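Local coordinates for NreA protein (Staphylococcus carnosus subsp. carnosus TM300, PDB 4IUH) that binds nitrate through a GAF domain and serves as the nitrate receptor of the staphylococcal nitrate regulation system, at residues L45-L50 / V54-Y59. Sequence-based numbering, arbitrary orientation.
Sequences LPEDGL and VIKWKY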
loop_
_atom_site.group_PDB
_atom_site.type_symbol
_atom_site.label_atom_id
_atom_site.label_comp_id
_atom_site.label_asym_id
_atom_site.label_seq_id
_atom_site.Cartn_x
_atom_site.Cartn_y
_atom_site.Cartn_z
ATOM N N LEU A 45 1.729 8.029 2.407
ATOM C CA LEU A 45 1.313 9.400 2.129
ATOM C C LEU A 45 2.512 10.336 2.001
ATOM O O LEU A 45 3.564 10.093 2.597
ATOM C CB LEU A 45 0.355 9.901 3.217
ATOM C CG LEU A 45 -1.046 9.278 3.228
ATOM C CD1 LEU A 45 -1.775 9.597 4.529
ATOM C CD2 LEU A 45 -1.860 9.757 2.039
ATOM N N PRO A 46 2.358 11.405 1.204
ATOM C CA PRO A 46 3.426 12.397 1.036
ATOM C C PRO A 46 3.640 13.244 2.292
ATOM O O PRO A 46 2.691 13.542 3.015
ATOM C CB PRO A 46 2.923 13.257 -0.129
ATOM C CG PRO A 46 1.444 13.085 -0.112
ATOM C CD PRO A 46 1.209 11.675 0.323
ATOM N N GLU A 47 4.891 13.620 2.535
ATOM C CA GLU A 47 5.282 14.352 3.734
ATOM C C GLU A 47 6.413 15.311 3.352
ATOM O O GLU A 47 7.087 15.101 2.344
ATOM C CB GLU A 47 5.748 13.350 4.794
ATOM C CG GLU A 47 5.908 13.884 6.201
ATOM C CD GLU A 47 6.280 12.783 7.190
ATOM O OE1 GLU A 47 7.420 12.806 7.710
ATOM O OE2 GLU A 47 5.435 11.891 7.444
ATOM N N ASP A 48 6.618 16.365 4.137
ATOM C CA ASP A 48 7.677 17.336 3.842
ATOM C C ASP A 48 9.076 16.868 4.250
ATOM O O ASP A 48 9.294 16.420 5.375
ATOM C CB ASP A 48 7.390 18.684 4.506
ATOM C CG ASP A 48 6.202 19.392 3.895
ATOM O OD1 ASP A 48 6.361 19.997 2.816
ATOM O OD2 ASP A 48 5.110 19.353 4.501
ATOM N N GLY A 49 10.019 16.981 3.322
ATOM C CA GLY A 49 11.426 16.790 3.628
ATOM C C GLY A 49 12.180 18.085 3.375
ATOM O O GLY A 49 11.718 18.927 2.607
ATOM N N LEU A 50 13.335 18.250 4.014
ATOM C CA LEU A 50 14.106 19.489 3.884
ATOM C C LEU A 50 14.554 19.753 2.449
ATOM O O LEU A 50 14.762 20.901 2.060
ATOM C CB LEU A 50 15.320 19.493 4.819
ATOM C CG LEU A 50 15.056 19.516 6.326
ATOM C CD1 LEU A 50 14.859 18.106 6.839
ATOM C CD2 LEU A 50 16.183 20.213 7.069
ATOM N N VAL A 54 8.784 13.577 0.547
ATOM C CA VAL A 54 9.067 12.152 0.659
ATOM C C VAL A 54 7.787 11.381 0.934
ATOM O O VAL A 54 6.771 11.962 1.319
ATOM C CB VAL A 54 10.065 11.845 1.793
ATOM C CG1 VAL A 54 11.427 12.441 1.485
ATOM C CG2 VAL A 54 9.526 12.351 3.134
ATOM N N ILE A 55 7.845 10.069 0.741
ATOM C CA ILE A 55 6.725 9.200 1.056
ATOM C C ILE A 55 7.053 8.329 2.257
ATOM O O ILE A 55 8.133 7.741 2.343
ATOM C CB ILE A 55 6.365 8.289 -0.132
ATOM C CG1 ILE A 55 5.975 9.136 -1.345
ATOM C CG2 ILE A 55 5.245 7.321 0.254
ATOM C CD1 ILE A 55 4.621 9.813 -1.217
ATOM N N LYS A 56 6.121 8.264 3.197
ATOM C CA LYS A 56 6.279 7.405 4.355
ATOM C C LYS A 56 5.021 6.570 4.529
ATOM O O LYS A 56 3.919 6.995 4.163
ATOM C CB LYS A 56 6.534 8.235 5.614
ATOM C CG LYS A 56 7.904 8.899 5.680
ATOM C CD LYS A 56 8.089 9.635 6.999
ATOM C CE LYS A 56 9.452 10.318 7.067
ATOM N NZ LYS A 56 9.631 11.146 8.305
ATOM N N TRP A 57 5.187 5.372 5.070
ATOM C CA TRP A 57 4.038 4.582 5.476
ATOM C C TRP A 57 3.526 5.141 6.809
ATOM O O TRP A 57 3.961 4.736 7.888
ATOM C CB TRP A 57 4.405 3.099 5.565
ATOM C CG TRP A 57 4.812 2.517 4.231
ATOM C CD1 TRP A 57 6.086 2.298 3.781
ATOM C CD2 TRP A 57 3.939 2.106 3.178
ATOM N NE1 TRP A 57 6.058 1.762 2.511
ATOM C CE2 TRP A 57 4.748 1.629 2.121
ATOM C CE3 TRP A 57 2.545 2.070 3.031
ATOM C CZ2 TRP A 57 4.207 1.136 0.930
ATOM C CZ3 TRP A 57 2.012 1.580 1.848
ATOM C CH2 TRP A 57 2.842 1.125 0.813
ATOM N N LYS A 58 2.615 6.103 6.702
ATOM C CA LYS A 58 2.137 6.878 7.843
ATOM C C LYS A 58 1.244 6.043 8.764
ATOM O O LYS A 58 1.317 6.172 9.982
ATOM C CB LYS A 58 1.390 8.118 7.340
ATOM C CG LYS A 58 1.112 9.193 8.382
ATOM C CD LYS A 58 0.812 10.533 7.695
ATOM C CE LYS A 58 0.463 11.628 8.694
ATOM N NZ LYS A 58 -0.929 11.499 9.218
ATOM N N TYR A 59 0.416 5.181 8.180
ATOM C CA TYR A 59 -0.466 4.320 8.961
ATOM C C TYR A 59 -0.272 2.854 8.592
ATOM O O TYR A 59 -0.123 2.514 7.417
ATOM C CB TYR A 59 -1.932 4.709 8.749
ATOM C CG TYR A 59 -2.247 6.157 9.053
ATOM C CD1 TYR A 59 -2.592 6.558 10.338
ATOM C CD2 TYR A 59 -2.204 7.122 8.053
ATOM C CE1 TYR A 59 -2.883 7.883 10.622
ATOM C CE2 TYR A 59 -2.494 8.448 8.325
ATOM C CZ TYR A 59 -2.834 8.821 9.611
ATOM O OH TYR A 59 -3.124 10.137 9.881
#
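Leu45 and Glu47 pair with Lys56 and Val54 across a beta hairpin in the antiparallel GAF-domain sheet; the hairpin's second strand, 54-61, is outermost in that sheet within the chain. Four backbone hydrogen bonds lace it together: Leu45 N to Lys56 O, Lys56 N to Leu45 O, Glu47 N to Val54 O and Val54 N to Glu47 O. Of these, Glu47 N to Val54 O is the most bent, with 142° at the hydrogen. Between the two bonded pairs, Pro46 faces Ile55 in a non-hydrogen-bonded pair, and Pro46 CA directs its C-H at Val54 O, 3.4 Å away.

Apolar packing is split between the faces. Ile55 CD1 lies 3.6 Å from Pro46 CA and also meets the proline ring, while Ala80 and Ile84 of helix 78-86 cover the isoleucine. On the face shared by Leu45, Glu47, Val54 and Lys56, Leu45 CD1 reaches the edge of the Tyr59 ring, 4.0 Å from Tyr59 CE2. Tyr59 and Lys58 form a classic beta bulge opposite Ile43.

The same face carries a salt bridge. With CG anti to the backbone N (chi1 -167°), the extended Glu47 crosses Lys56, and Lys56 NZ meets Glu47 OE1 at 2.8 Å from the syn side, 26° out of the carboxylate plane.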